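Local coordinates for conjugal transfer protein TRWB (Escherichia coli, PDB 1E9R) that probably couples DNA processing to the type IV secretion channel in bacterial conjugation, as a DNA-binding, P-loop NTPase-like protein that forms a ring of six subunits, at residues B[287-292]-B[313-318]; B[118-123]-B[229-234]; B[93-98]-B[425-430]; B[135-140]-B[149-154]; B[33-38]-B[47-52]. One frame throughout, in Å; residues are numbered along the deposited sequence.

Contact 1 (B[287-292]-B[313-318]); sequences ELASLE and AGLQST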
# COMPACT_ATOMS: atom_id res chain seq x y z
N GLU B 287 -3.09 -1.87 29.83
CA GLU B 287 -3.38 -1.77 28.40
C GLU B 287 -2.08 -1.44 27.70
O GLU B 287 -1.53 -0.36 27.85
CB GLU B 287 -4.42 -0.68 28.14
CG GLU B 287 -4.63 -0.38 26.67
CD GLU B 287 -4.88 -1.63 25.84
OE1 GLU B 287 -5.86 -2.35 26.13
OE2 GLU B 287 -4.11 -1.89 24.90
N LEU B 288 -1.59 -2.40 26.93
CA LEU B 288 -0.34 -2.27 26.20
C LEU B 288 -0.34 -1.17 25.13
O LEU B 288 0.66 -0.45 24.96
CB LEU B 288 0.00 -3.63 25.58
CG LEU B 288 1.37 -3.87 24.96
CD1 LEU B 288 2.46 -3.57 25.93
CD2 LEU B 288 1.44 -5.32 24.54
N ALA B 289 -1.46 -1.01 24.42
CA ALA B 289 -1.59 -0.01 23.36
C ALA B 289 -1.88 1.43 23.82
O ALA B 289 -2.02 2.32 22.98
CB ALA B 289 -2.64 -0.47 22.35
N SER B 290 -1.98 1.66 25.13
CA SER B 290 -2.23 3.00 25.67
C SER B 290 -0.93 3.71 25.95
O SER B 290 -0.91 4.94 26.10
CB SER B 290 -3.03 2.93 26.96
OG SER B 290 -4.40 2.73 26.67
N LEU B 291 0.15 2.94 26.04
CA LEU B 291 1.46 3.50 26.27
C LEU B 291 2.03 3.89 24.91
O LEU B 291 1.44 3.57 23.89
CB LEU B 291 2.37 2.46 26.94
CG LEU B 291 1.98 1.94 28.33
CD1 LEU B 291 3.00 0.92 28.78
CD2 LEU B 291 1.92 3.07 29.32
N GLU B 292 3.16 4.59 24.89
CA GLU B 292 3.76 4.95 23.61
C GLU B 292 4.51 3.73 23.07
O GLU B 292 4.52 2.66 23.71
CB GLU B 292 4.75 6.12 23.78
CG GLU B 292 4.12 7.43 24.24
CD GLU B 292 4.62 8.65 23.47
OE1 GLU B 292 5.28 8.49 22.42
OE2 GLU B 292 4.34 9.79 23.91
N ALA B 313 0.27 -8.39 30.24
CA ALA B 313 -0.25 -7.20 29.58
C ALA B 313 -1.65 -7.39 29.04
O ALA B 313 -1.96 -8.42 28.45
CB ALA B 313 0.70 -6.78 28.44
N GLY B 314 -2.50 -6.39 29.25
CA GLY B 314 -3.85 -6.45 28.74
C GLY B 314 -3.82 -5.80 27.38
O GLY B 314 -2.98 -4.92 27.13
N LEU B 315 -4.72 -6.21 26.48
CA LEU B 315 -4.78 -5.64 25.14
C LEU B 315 -6.22 -5.66 24.67
O LEU B 315 -6.74 -6.73 24.37
CB LEU B 315 -3.93 -6.47 24.16
CG LEU B 315 -3.88 -5.97 22.71
CD1 LEU B 315 -3.16 -4.63 22.68
CD2 LEU B 315 -3.17 -6.98 21.82
N GLN B 316 -6.86 -4.50 24.59
CA GLN B 316 -8.25 -4.47 24.16
C GLN B 316 -8.40 -4.48 22.64
O GLN B 316 -9.36 -5.04 22.12
CB GLN B 316 -8.99 -3.27 24.74
CG GLN B 316 -8.72 -1.98 24.01
CD GLN B 316 -9.79 -0.93 24.27
OE1 GLN B 316 -10.14 -0.66 25.42
NE2 GLN B 316 -10.31 -0.32 23.19
N SER B 317 -7.46 -3.86 21.93
CA SER B 317 -7.53 -3.81 20.46
C SER B 317 -6.19 -4.14 19.82
O SER B 317 -5.21 -3.43 20.01
CB SER B 317 -7.98 -2.43 19.99
OG SER B 317 -8.01 -2.37 18.57
N THR B 318 -6.16 -5.21 19.04
CA THR B 318 -4.93 -5.61 18.37
C THR B 318 -4.65 -4.58 17.26
O THR B 318 -3.51 -4.34 16.85
CB THR B 318 -5.08 -7.03 17.77
OG1 THR B 318 -3.89 -7.38 17.06
CG2 THR B 318 -6.29 -7.10 16.83
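The carboxylate of Glu287 is engaged through both oxygens. The syn lone pair of OE1 receives Gln316 N at 2.8 Å, and the anti lone pair of OE2 receives Ala289 N, also at 2.8 Å. The amide of Gln316 is turned almost perpendicular to this carboxylate, planes 86° apart, and its CB and CG pass beside OE1. On the OE2 side, CD1 of Leu315 packs 3.7 Å from that oxygen. The Glu287 chain leaves with CG anti to the backbone N (chi1 171°) and folds at chi2 (51°), which brings the acid back over the end of strand 309-315. Alongside, Leu288 N bonds to Gly314 O at 2.9 Å, nearly along the C=O axis, and Glu287 CA gives a CA-H...O contact to the same oxygen. Apolar contacts join Leu288 CD2 to Ala313 CB (4.2 Å) and Ala289 CB to Leu315 CD1 (4.2 Å). Glu287 follows strand 281-285 and is probably the second acid of a Walker B motif. Gln316, just past strand 309-315, touches Thr62 of the probable P-loop, while its OE1 makes a weak bond to Thr302 of a second subunit. Two backbone N-H groups thus hold a buried carboxylate and probably stabilise its negative charge, linking the presumed Walker B acid to the backbone of a glutamine whose side chain lies between the probable P-loop and a second subunit.

Contact 2 (B[118-123]-B[229-234]); sequences FNEIRN and FSIRSW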
# COMPACT_ATOMS: atom_id res chain seq x y z
N PHE B 118 17.40 11.76 35.72
CA PHE B 118 18.79 11.95 36.12
C PHE B 118 19.20 10.88 37.14
O PHE B 118 20.35 10.43 37.15
CB PHE B 118 19.01 13.33 36.74
CG PHE B 118 19.19 14.44 35.73
CD1 PHE B 118 20.39 14.60 35.06
CD2 PHE B 118 18.14 15.31 35.44
CE1 PHE B 118 20.56 15.62 34.11
CE2 PHE B 118 18.30 16.34 34.50
CZ PHE B 118 19.52 16.49 33.83
N ASN B 119 18.25 10.48 37.98
CA ASN B 119 18.50 9.50 39.02
C ASN B 119 18.87 8.11 38.53
O ASN B 119 19.27 7.26 39.33
CB ASN B 119 17.27 9.36 39.94
CG ASN B 119 16.80 10.70 40.50
OD1 ASN B 119 17.56 11.66 40.57
ND2 ASN B 119 15.54 10.75 40.93
N GLU B 120 18.74 7.85 37.22
CA GLU B 120 19.05 6.53 36.69
C GLU B 120 20.38 6.45 35.97
O GLU B 120 20.79 5.38 35.52
CB GLU B 120 17.94 6.08 35.73
CG GLU B 120 16.52 6.31 36.23
CD GLU B 120 16.20 5.60 37.54
OE1 GLU B 120 17.02 4.79 38.01
OE2 GLU B 120 15.12 5.85 38.09
N ILE B 121 21.07 7.57 35.87
CA ILE B 121 22.34 7.59 35.18
C ILE B 121 23.45 7.04 36.06
O ILE B 121 23.71 7.57 37.14
CB ILE B 121 22.69 9.03 34.73
CG1 ILE B 121 21.48 9.66 34.02
CG2 ILE B 121 23.90 9.01 33.80
CD1 ILE B 121 21.08 8.98 32.72
N ARG B 122 24.09 5.96 35.61
CA ARG B 122 25.21 5.38 36.35
C ARG B 122 26.46 5.55 35.49
O ARG B 122 27.45 6.12 35.93
CB ARG B 122 25.00 3.89 36.61
CG ARG B 122 23.74 3.51 37.37
CD ARG B 122 23.84 3.77 38.84
NE ARG B 122 22.68 3.23 39.55
CZ ARG B 122 22.46 1.93 39.77
NH1 ARG B 122 23.33 1.02 39.35
NH2 ARG B 122 21.38 1.55 40.44
N ASN B 123 26.40 5.05 34.26
CA ASN B 123 27.53 5.13 33.33
C ASN B 123 27.23 6.06 32.16
O ASN B 123 26.10 6.49 31.96
CB ASN B 123 27.87 3.75 32.81
CG ASN B 123 28.20 2.79 33.91
OD1 ASN B 123 29.25 2.90 34.54
ND2 ASN B 123 27.31 1.84 34.18
N PHE B 229 14.68 9.33 44.33
CA PHE B 229 14.27 7.96 44.10
C PHE B 229 14.78 7.45 42.76
O PHE B 229 14.64 8.12 41.74
CB PHE B 229 12.75 7.84 44.13
CG PHE B 229 12.27 6.46 43.84
CD1 PHE B 229 12.53 5.42 44.73
CD2 PHE B 229 11.59 6.17 42.66
CE1 PHE B 229 12.13 4.11 44.44
CE2 PHE B 229 11.19 4.86 42.37
CZ PHE B 229 11.46 3.83 43.26
N SER B 230 15.39 6.27 42.78
CA SER B 230 15.93 5.64 41.57
C SER B 230 15.27 4.29 41.34
O SER B 230 15.36 3.40 42.19
CB SER B 230 17.44 5.44 41.68
OG SER B 230 17.92 4.64 40.61
N ILE B 231 14.61 4.14 40.19
CA ILE B 231 13.95 2.88 39.87
C ILE B 231 14.99 1.76 39.81
O ILE B 231 14.71 0.64 40.21
CB ILE B 231 13.20 2.98 38.53
CG1 ILE B 231 12.05 3.98 38.65
CG2 ILE B 231 12.68 1.61 38.12
CD1 ILE B 231 11.35 4.28 37.34
N ARG B 232 16.19 2.08 39.32
CA ARG B 232 17.27 1.09 39.22
C ARG B 232 17.65 0.58 40.60
O ARG B 232 17.77 -0.63 40.83
CB ARG B 232 18.50 1.70 38.57
CG ARG B 232 18.29 2.12 37.15
CD ARG B 232 19.57 2.58 36.51
NE ARG B 232 20.50 1.49 36.26
CZ ARG B 232 21.64 1.64 35.59
NH1 ARG B 232 21.97 2.82 35.11
NH2 ARG B 232 22.44 0.60 35.40
N SER B 233 17.87 1.52 41.52
CA SER B 233 18.24 1.19 42.89
C SER B 233 17.10 0.43 43.56
O SER B 233 17.34 -0.51 44.32
CB SER B 233 18.55 2.46 43.67
OG SER B 233 19.65 3.15 43.10
N TRP B 234 15.87 0.84 43.29
CA TRP B 234 14.71 0.17 43.85
C TRP B 234 14.67 -1.30 43.42
O TRP B 234 14.41 -2.20 44.22
CB TRP B 234 13.44 0.88 43.39
CG TRP B 234 12.19 0.19 43.84
CD1 TRP B 234 11.65 0.22 45.09
CD2 TRP B 234 11.34 -0.66 43.05
NE1 TRP B 234 10.52 -0.57 45.13
CE2 TRP B 234 10.30 -1.11 43.90
CE3 TRP B 234 11.36 -1.08 41.71
CZ2 TRP B 234 9.29 -1.97 43.45
CZ3 TRP B 234 10.35 -1.93 41.26
CH2 TRP B 234 9.33 -2.37 42.13
O HOH W 1 20.81 4.79 40.07
O HOH W 2 24.71 1.49 33.74
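Residues 118-120 end a 3-10 turn closed by Ile121 N to Phe118 O, and residues 229-234 lead into helix 231-236; the backbones come closest at Asn119 and Ser230, CA atoms 5.3 Å apart. Glu120, bent at chi2 (-59°), brings its carboxylate to the first turn of the helix, where the syn lone pair of OE2 takes Ile231 N at 2.8 Å. OE1 accepts two donors from above the carboxylate plane, Ser230 OG at 2.8 Å and Arg232 N at 3.1 Å. Ser230 is the N-cap, its OG also accepting from Ser233 N, and the helix dipole would favour an ionised Glu120. The contact thus joins the loop between strand 103-105 and helix 126-134 to the start of helix 231-236. Arg232 runs past Glu120 in the opposite direction and donates through NH1, in its guanidinium plane, to Glu120 O at 2.8 Å. Arg122 lies flat on this guanidinium (centres 4.3 Å apart, planes 8° apart), its CG over one face. The like charges are probably offset by Asp126, bound to Arg232 NH1, and by Glu236, which pairs with Arg122 NH2. One water accepts from Arg122 NE and donates to Ser230 OG; another accepts from Arg232 NH2 and Asn123 ND2. Asn119 ND2 reaches Phe229 O at 2.9 Å, from above the carbonyl plane.

Contact 3 (B[93-98]-B[425-430]); sequences MLSKFG and FANRQP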
# COMPACT_ATOMS: atom_id res chain seq x y z
N MET B 93 -5.48 -0.92 42.14
CA MET B 93 -4.71 -1.97 42.78
C MET B 93 -3.96 -1.46 44.00
O MET B 93 -3.75 -2.19 44.96
CB MET B 93 -3.73 -2.60 41.79
CG MET B 93 -4.41 -3.44 40.73
SD MET B 93 -3.57 -5.02 40.58
CE MET B 93 -3.26 -5.07 38.75
N LEU B 94 -3.55 -0.20 43.93
CA LEU B 94 -2.83 0.43 45.03
C LEU B 94 -3.75 0.48 46.25
O LEU B 94 -3.33 0.21 47.38
CB LEU B 94 -2.43 1.87 44.65
CG LEU B 94 -2.01 2.80 45.79
CD1 LEU B 94 -0.72 2.31 46.43
CD2 LEU B 94 -1.84 4.21 45.26
N SER B 95 -5.02 0.82 45.99
CA SER B 95 -6.00 0.92 47.05
C SER B 95 -6.34 -0.42 47.68
O SER B 95 -6.76 -0.47 48.83
CB SER B 95 -7.27 1.58 46.50
OG SER B 95 -7.96 0.70 45.64
N LYS B 96 -6.14 -1.51 46.96
CA LYS B 96 -6.46 -2.82 47.51
C LYS B 96 -5.26 -3.63 47.93
O LYS B 96 -5.36 -4.44 48.85
CB LYS B 96 -7.30 -3.62 46.52
CG LYS B 96 -8.70 -3.08 46.33
CD LYS B 96 -9.37 -3.73 45.14
CE LYS B 96 -10.72 -3.09 44.84
NZ LYS B 96 -11.31 -3.63 43.58
N PHE B 97 -4.12 -3.43 47.27
CA PHE B 97 -2.94 -4.21 47.61
C PHE B 97 -1.75 -3.41 48.12
O PHE B 97 -0.71 -3.99 48.46
CB PHE B 97 -2.50 -5.04 46.40
CG PHE B 97 -3.61 -5.86 45.81
CD1 PHE B 97 -4.30 -6.78 46.58
CD2 PHE B 97 -3.95 -5.72 44.47
CE1 PHE B 97 -5.32 -7.55 46.03
CE2 PHE B 97 -4.96 -6.48 43.91
CZ PHE B 97 -5.65 -7.39 44.69
N GLY B 98 -1.90 -2.09 48.17
CA GLY B 98 -0.82 -1.23 48.62
C GLY B 98 -0.48 -1.32 50.10
O GLY B 98 -1.32 -1.05 50.96
N PHE B 425 -12.18 -7.20 47.12
CA PHE B 425 -11.04 -6.79 47.93
C PHE B 425 -11.40 -5.49 48.63
O PHE B 425 -11.97 -4.57 48.02
CB PHE B 425 -9.80 -6.58 47.06
CG PHE B 425 -9.37 -7.80 46.29
CD1 PHE B 425 -9.94 -8.09 45.05
CD2 PHE B 425 -8.41 -8.66 46.80
CE1 PHE B 425 -9.56 -9.22 44.34
CE2 PHE B 425 -8.02 -9.80 46.10
CZ PHE B 425 -8.60 -10.08 44.87
N ALA B 426 -11.09 -5.42 49.92
CA ALA B 426 -11.37 -4.24 50.72
C ALA B 426 -10.26 -3.22 50.56
O ALA B 426 -9.08 -3.58 50.44
CB ALA B 426 -11.52 -4.63 52.18
N ASN B 427 -10.63 -1.95 50.57
CA ASN B 427 -9.68 -0.86 50.42
C ASN B 427 -8.76 -0.75 51.61
O ASN B 427 -9.18 -0.33 52.68
CB ASN B 427 -10.41 0.46 50.21
CG ASN B 427 -11.25 0.46 48.95
OD1 ASN B 427 -12.04 1.37 48.72
ND2 ASN B 427 -11.07 -0.57 48.12
N ARG B 428 -7.49 -1.11 51.43
CA ARG B 428 -6.53 -1.04 52.51
C ARG B 428 -5.70 0.25 52.39
O ARG B 428 -4.63 0.37 52.97
CB ARG B 428 -5.62 -2.27 52.48
CG ARG B 428 -4.45 -2.20 51.53
CD ARG B 428 -3.95 -3.60 51.17
NE ARG B 428 -3.71 -4.47 52.32
CZ ARG B 428 -2.72 -4.32 53.20
NH1 ARG B 428 -1.85 -3.33 53.08
NH2 ARG B 428 -2.59 -5.19 54.19
N GLN B 429 -6.23 1.21 51.63
CA GLN B 429 -5.54 2.48 51.43
C GLN B 429 -6.31 3.31 50.40
O GLN B 429 -7.07 2.76 49.60
CB GLN B 429 -4.12 2.19 50.91
CG GLN B 429 -3.11 3.26 51.20
CD GLN B 429 -1.73 2.89 50.70
OE1 GLN B 429 -0.76 3.64 50.89
NE2 GLN B 429 -1.62 1.74 50.05
N PRO B 430 -6.17 4.64 50.44
CA PRO B 430 -6.91 5.45 49.46
C PRO B 430 -6.23 5.38 48.07
O PRO B 430 -5.00 5.43 47.96
CB PRO B 430 -6.87 6.85 50.08
CG PRO B 430 -5.58 6.86 50.81
CD PRO B 430 -5.57 5.50 51.48
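The last turn of helix 92-97 is crossed by the irregular chain 425-430, with Ser95 CA 4.7 Å from Gln429 CA and Lys96 CA 4.8 Å from Asn427 CA. Ser95 O accepts Arg428 N at 2.8 Å, the donor nearly along the C=O axis, and takes a CA-H...O contact from Asn427 CA. Arg428, its CG in the crowded position between backbone N and carbonyl carbon (chi1 83°), bends at chi3 and places NH1 3.2 Å from Gly98 O. This second bond lies in the guanidinium plane but meets the carbonyl from above. Only it uses the charged group; lying at the C-terminal end of the helix, it may be favoured by the helix dipole. Gln429 NE2 comes to 2.9 Å from Gly98 O, at an angle too poor for a hydrogen bond, and passes near Leu94 CD1. At the other end Phe97 and Phe425 form a T-shaped pair, the edge of Phe97 toward the face of Phe425, centroids 4.9 Å apart and planes at 78°; the closest carbons are Phe97 CE1 and Phe425 CD2, at 3.4 Å. The extended Lys96 chain crosses Phe425 at about a right angle, CD 3.5 Å from its CB. Helix 66-79, after the probable P-loop, borders the pair, Arg71 touching both rings and Tyr75 meeting Phe425 edge-to-face. Leu94 faces strand 243-247, so the chain after strand 415-419 is held against helix 92-97.

Contact 4 (B[135-140]-B[149-154]); sequences VPRGKT and YGRLLL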
# COMPACT_ATOMS: atom_id res chain seq x y z
N VAL B 135 11.97 9.87 25.49
CA VAL B 135 11.48 10.12 24.15
C VAL B 135 11.24 8.78 23.43
O VAL B 135 12.11 8.28 22.69
CB VAL B 135 12.51 10.96 23.35
CG1 VAL B 135 11.94 11.32 21.99
CG2 VAL B 135 12.88 12.20 24.14
N PRO B 136 10.06 8.17 23.63
CA PRO B 136 9.79 6.89 22.97
C PRO B 136 9.89 6.95 21.45
O PRO B 136 9.98 8.02 20.84
CB PRO B 136 8.41 6.50 23.49
CG PRO B 136 7.79 7.80 23.88
CD PRO B 136 8.93 8.57 24.49
N ARG B 137 9.88 5.76 20.83
CA ARG B 137 10.00 5.64 19.39
C ARG B 137 8.88 6.36 18.65
O ARG B 137 7.73 6.37 19.09
CB ARG B 137 9.99 4.17 18.99
CG ARG B 137 11.15 3.38 19.53
CD ARG B 137 12.46 3.88 18.98
NE ARG B 137 13.55 3.03 19.44
CZ ARG B 137 14.84 3.25 19.20
NH1 ARG B 137 15.21 4.31 18.50
NH2 ARG B 137 15.75 2.41 19.68
N GLY B 138 9.23 6.95 17.52
CA GLY B 138 8.23 7.66 16.75
C GLY B 138 7.24 6.71 16.11
O GLY B 138 7.58 5.59 15.71
N LYS B 139 5.99 7.16 16.01
CA LYS B 139 4.94 6.37 15.39
C LYS B 139 5.34 5.99 13.96
O LYS B 139 5.20 4.84 13.56
CB LYS B 139 3.63 7.15 15.39
CG LYS B 139 2.46 6.39 14.78
CD LYS B 139 1.16 7.12 14.99
CE LYS B 139 0.01 6.41 14.31
NZ LYS B 139 -1.28 7.11 14.55
N THR B 140 5.84 6.97 13.21
CA THR B 140 6.27 6.75 11.82
C THR B 140 7.79 6.91 11.67
O THR B 140 8.47 7.38 12.59
CB THR B 140 5.59 7.75 10.86
OG1 THR B 140 6.07 9.07 11.13
CG2 THR B 140 4.08 7.73 11.06
N TYR B 149 16.53 13.33 16.81
CA TYR B 149 17.16 14.63 17.01
C TYR B 149 16.86 15.07 18.43
O TYR B 149 17.71 15.70 19.09
CB TYR B 149 16.59 15.65 16.02
CG TYR B 149 16.87 15.34 14.57
CD1 TYR B 149 18.11 14.86 14.16
CD2 TYR B 149 15.89 15.54 13.59
CE1 TYR B 149 18.37 14.57 12.82
CE2 TYR B 149 16.15 15.26 12.25
CZ TYR B 149 17.39 14.78 11.87
OH TYR B 149 17.64 14.49 10.55
N GLY B 150 15.66 14.75 18.91
CA GLY B 150 15.26 15.10 20.26
C GLY B 150 16.11 14.42 21.34
O GLY B 150 16.46 15.04 22.35
N ARG B 151 16.45 13.14 21.13
CA ARG B 151 17.26 12.41 22.08
C ARG B 151 18.66 12.98 22.07
O ARG B 151 19.31 13.04 23.12
CB ARG B 151 17.30 10.92 21.73
CG ARG B 151 15.91 10.32 21.62
CD ARG B 151 15.84 8.82 21.81
NE ARG B 151 14.50 8.35 21.48
CZ ARG B 151 14.14 7.98 20.26
NH1 ARG B 151 15.03 8.01 19.28
NH2 ARG B 151 12.89 7.62 20.00
N LEU B 152 19.13 13.40 20.89
CA LEU B 152 20.45 14.01 20.75
C LEU B 152 20.48 15.30 21.57
O LEU B 152 21.38 15.51 22.38
CB LEU B 152 20.75 14.34 19.29
CG LEU B 152 22.01 15.21 19.13
CD1 LEU B 152 23.25 14.43 19.55
CD2 LEU B 152 22.14 15.67 17.69
N LEU B 153 19.49 16.16 21.35
CA LEU B 153 19.40 17.41 22.09
C LEU B 153 19.23 17.12 23.58
O LEU B 153 19.82 17.80 24.42
CB LEU B 153 18.22 18.24 21.58
CG LEU B 153 17.96 19.56 22.32
CD1 LEU B 153 19.20 20.41 22.33
CD2 LEU B 153 16.83 20.31 21.65
N LEU B 154 18.43 16.11 23.90
CA LEU B 154 18.20 15.77 25.29
C LEU B 154 19.44 15.25 25.99
O LEU B 154 19.86 15.82 27.00
CB LEU B 154 17.10 14.72 25.42
CG LEU B 154 16.77 14.35 26.88
CD1 LEU B 154 16.06 15.52 27.56
CD2 LEU B 154 15.88 13.11 26.90
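One buried carbonyl takes the tight part of this contact: Val135 O is gripped side-on by Arg151, with NE at 2.7 Å and NH2 at 2.9 Å, the oxygen lying close to the guanidinium plane. NE approaches within the carbonyl plane, NH2 from above it. NH2 also makes a weak bond to Pro136 O at 3.1 Å, so two successive carbonyls just past the end of helix 126-134 share one arginine. The Arg151 chain is extended from CG to NE, and its CG packs 3.9 Å from Val135 CB. Val135 CG2 adds a looser apolar contact, 4.2 Å from Leu154 CD2. Toward the more exposed side, Arg137 crosses Arg151 at about a right angle, the guanidinium planes 71° apart. Their NH1 atoms are 3.8 Å from each other, a repulsion that Glu144 probably offsets, since its OE2 forms a salt bridge to both. Beyond Gly138 the loop runs out to the exposed Lys139. In the all-helical region the contact ties the linker after helix 126-134 back onto helix 141-163, whose N-cap is Thr140. Helix 201-217 lies against Val135 through Val213 and Leu214, and helix 169-178 meets Leu154 through Leu172.

Contact 5 (B[33-38]-B[47-52]); sequences TREKAK and MPRDAE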
# COMPACT_ATOMS: atom_id res chain seq x y z
N THR B 33 -2.21 -28.48 35.03
CA THR B 33 -1.19 -27.45 35.26
C THR B 33 -0.80 -27.37 36.72
O THR B 33 0.21 -26.76 37.06
CB THR B 33 -1.68 -26.06 34.82
OG1 THR B 33 -2.85 -25.70 35.56
CG2 THR B 33 -2.01 -26.07 33.37
N ARG B 34 -1.61 -27.99 37.58
CA ARG B 34 -1.35 -28.00 39.02
C ARG B 34 0.06 -28.50 39.28
O ARG B 34 0.48 -29.53 38.75
CB ARG B 34 -2.37 -28.88 39.75
CG ARG B 34 -2.23 -28.87 41.26
CD ARG B 34 -3.58 -29.15 41.90
NE ARG B 34 -3.49 -29.36 43.35
CZ ARG B 34 -2.80 -30.35 43.92
NH1 ARG B 34 -2.14 -31.23 43.16
NH2 ARG B 34 -2.78 -30.47 45.24
N GLU B 35 0.78 -27.77 40.10
CA GLU B 35 2.15 -28.12 40.37
C GLU B 35 2.45 -28.10 41.85
O GLU B 35 1.70 -27.53 42.66
CB GLU B 35 3.03 -27.15 39.60
CG GLU B 35 4.52 -27.32 39.75
CD GLU B 35 5.27 -26.42 38.78
OE1 GLU B 35 4.61 -25.83 37.89
OE2 GLU B 35 6.52 -26.32 38.90
N LYS B 36 3.57 -28.73 42.21
CA LYS B 36 4.01 -28.83 43.59
C LYS B 36 4.24 -27.45 44.21
O LYS B 36 3.60 -27.08 45.20
CB LYS B 36 5.29 -29.67 43.65
CG LYS B 36 5.74 -30.25 42.29
CD LYS B 36 4.73 -31.24 41.70
CE LYS B 36 5.21 -31.85 40.39
NZ LYS B 36 5.54 -30.79 39.42
N ALA B 37 5.15 -26.68 43.60
CA ALA B 37 5.49 -25.35 44.08
C ALA B 37 4.27 -24.44 44.20
O ALA B 37 3.18 -24.76 43.71
CB ALA B 37 6.52 -24.71 43.17
N LYS B 38 4.46 -23.30 44.86
CA LYS B 38 3.40 -22.32 45.04
C LYS B 38 3.21 -21.63 43.68
O LYS B 38 4.19 -21.22 43.05
CB LYS B 38 3.82 -21.30 46.10
CG LYS B 38 2.73 -20.99 47.10
CD LYS B 38 1.43 -20.65 46.39
CE LYS B 38 0.33 -20.34 47.40
NZ LYS B 38 0.71 -19.20 48.28
N MET B 47 -1.01 -21.33 37.01
CA MET B 47 -0.11 -21.08 35.91
C MET B 47 1.17 -21.90 36.02
O MET B 47 1.84 -21.89 37.04
CB MET B 47 0.19 -19.59 35.86
CG MET B 47 1.27 -19.19 34.88
SD MET B 47 1.21 -17.42 34.54
CE MET B 47 1.84 -17.41 32.86
N PRO B 48 1.51 -22.64 34.95
CA PRO B 48 2.73 -23.44 34.96
C PRO B 48 3.87 -22.50 35.31
O PRO B 48 4.04 -21.45 34.69
CB PRO B 48 2.83 -23.94 33.54
CG PRO B 48 1.40 -24.11 33.17
CD PRO B 48 0.74 -22.88 33.72
N ARG B 49 4.65 -22.88 36.32
CA ARG B 49 5.78 -22.07 36.76
C ARG B 49 6.71 -21.67 35.62
O ARG B 49 7.17 -20.54 35.57
CB ARG B 49 6.57 -22.84 37.82
CG ARG B 49 6.05 -22.70 39.23
CD ARG B 49 6.75 -21.55 39.90
NE ARG B 49 6.62 -21.65 41.34
CZ ARG B 49 7.36 -20.94 42.19
NH1 ARG B 49 8.26 -20.10 41.72
NH2 ARG B 49 7.17 -21.07 43.50
N ASP B 50 6.99 -22.61 34.73
CA ASP B 50 7.89 -22.37 33.61
C ASP B 50 7.29 -21.41 32.58
O ASP B 50 7.99 -20.92 31.69
CB ASP B 50 8.26 -23.70 32.93
CG ASP B 50 7.05 -24.41 32.31
OD1 ASP B 50 6.42 -23.85 31.39
OD2 ASP B 50 6.74 -25.55 32.74
N ALA B 51 6.00 -21.15 32.71
CA ALA B 51 5.31 -20.26 31.80
C ALA B 51 5.40 -18.81 32.27
O ALA B 51 5.36 -17.88 31.47
CB ALA B 51 3.86 -20.67 31.68
N GLU B 52 5.54 -18.63 33.58
CA GLU B 52 5.62 -17.30 34.16
C GLU B 52 6.57 -16.32 33.48
O GLU B 52 6.17 -15.22 33.11
CB GLU B 52 5.98 -17.40 35.64
CG GLU B 52 4.86 -17.89 36.50
CD GLU B 52 5.29 -18.07 37.92
OE1 GLU B 52 6.27 -17.41 38.32
OE2 GLU B 52 4.64 -18.86 38.63
O HOH W 3 6.28 -25.49 35.23
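A small two-stranded antiparallel hairpin, strands 41-42 and 45-46, separates these segments, and the contact joins the chain leading into it with the chain leaving it. Glu35 does the polar work. Its side chain is fully extended (chi1 179°, chi2 172°) and brings OE1 to Arg49 N in a weak bond of 3.3 Å. The same oxygen accepts a hydrogen bond from a water 3.2 Å away, which also donates to Asp50 OD2 at 2.5 Å and accepts from Asp50 N, so that the water lies between two acidic groups. The carboxylate of Glu35 meets Arg49 through its aliphatic part, OE2 lying 3.6 Å from Arg49 CB, while the charged ends stay apart, Glu35 OE2 and Arg49 NE being 5.3 Å from each other. Arg49 bends at chi2 (-92°) and runs toward the end of the other segment, where NE and NH2 each come to 3.0 Å from Lys38 O. Ala37 CB packs against that guanidinium, 3.6 Å from NE. At the opposite end Thr33 CG2 touches Pro48 CG, with Thr33 OG1 turned to Pro46 O and Leu29 O. Residues 33-38 thereby connect helix 26-33 to the turn before strand 56-59, with Gln39 bonding to Thr33 and Glu35. Arg80, just past helix 66-79, donates to Lys38 O and pairs with Glu52, and Phe409, following strand 404-408, packs on Pro48.

Overall arrangement
From the N terminus, contact 5 closes first, a short loop round the hairpin that precedes strand 56-59 of the central sheet. Contact 3 opens next at 93-98 and closes only at 425-430, enclosing the remaining three. Inside it, contact 2 joins 118-123 to 229-234, closing off the helical region, and contact 4 is nested within that loop. Contact 1 follows in series with contact 2, linking the ends of neighbouring strands 281-285 and 309-315. No loops cross. Contacts 1 and 4 touch through Glu292 and Pro136, which brings the loop after central strand 281-285 against the helical region, whereas contacts 4 and 5, with centres about 41 Å apart, lie on opposite sides of the chain's centre.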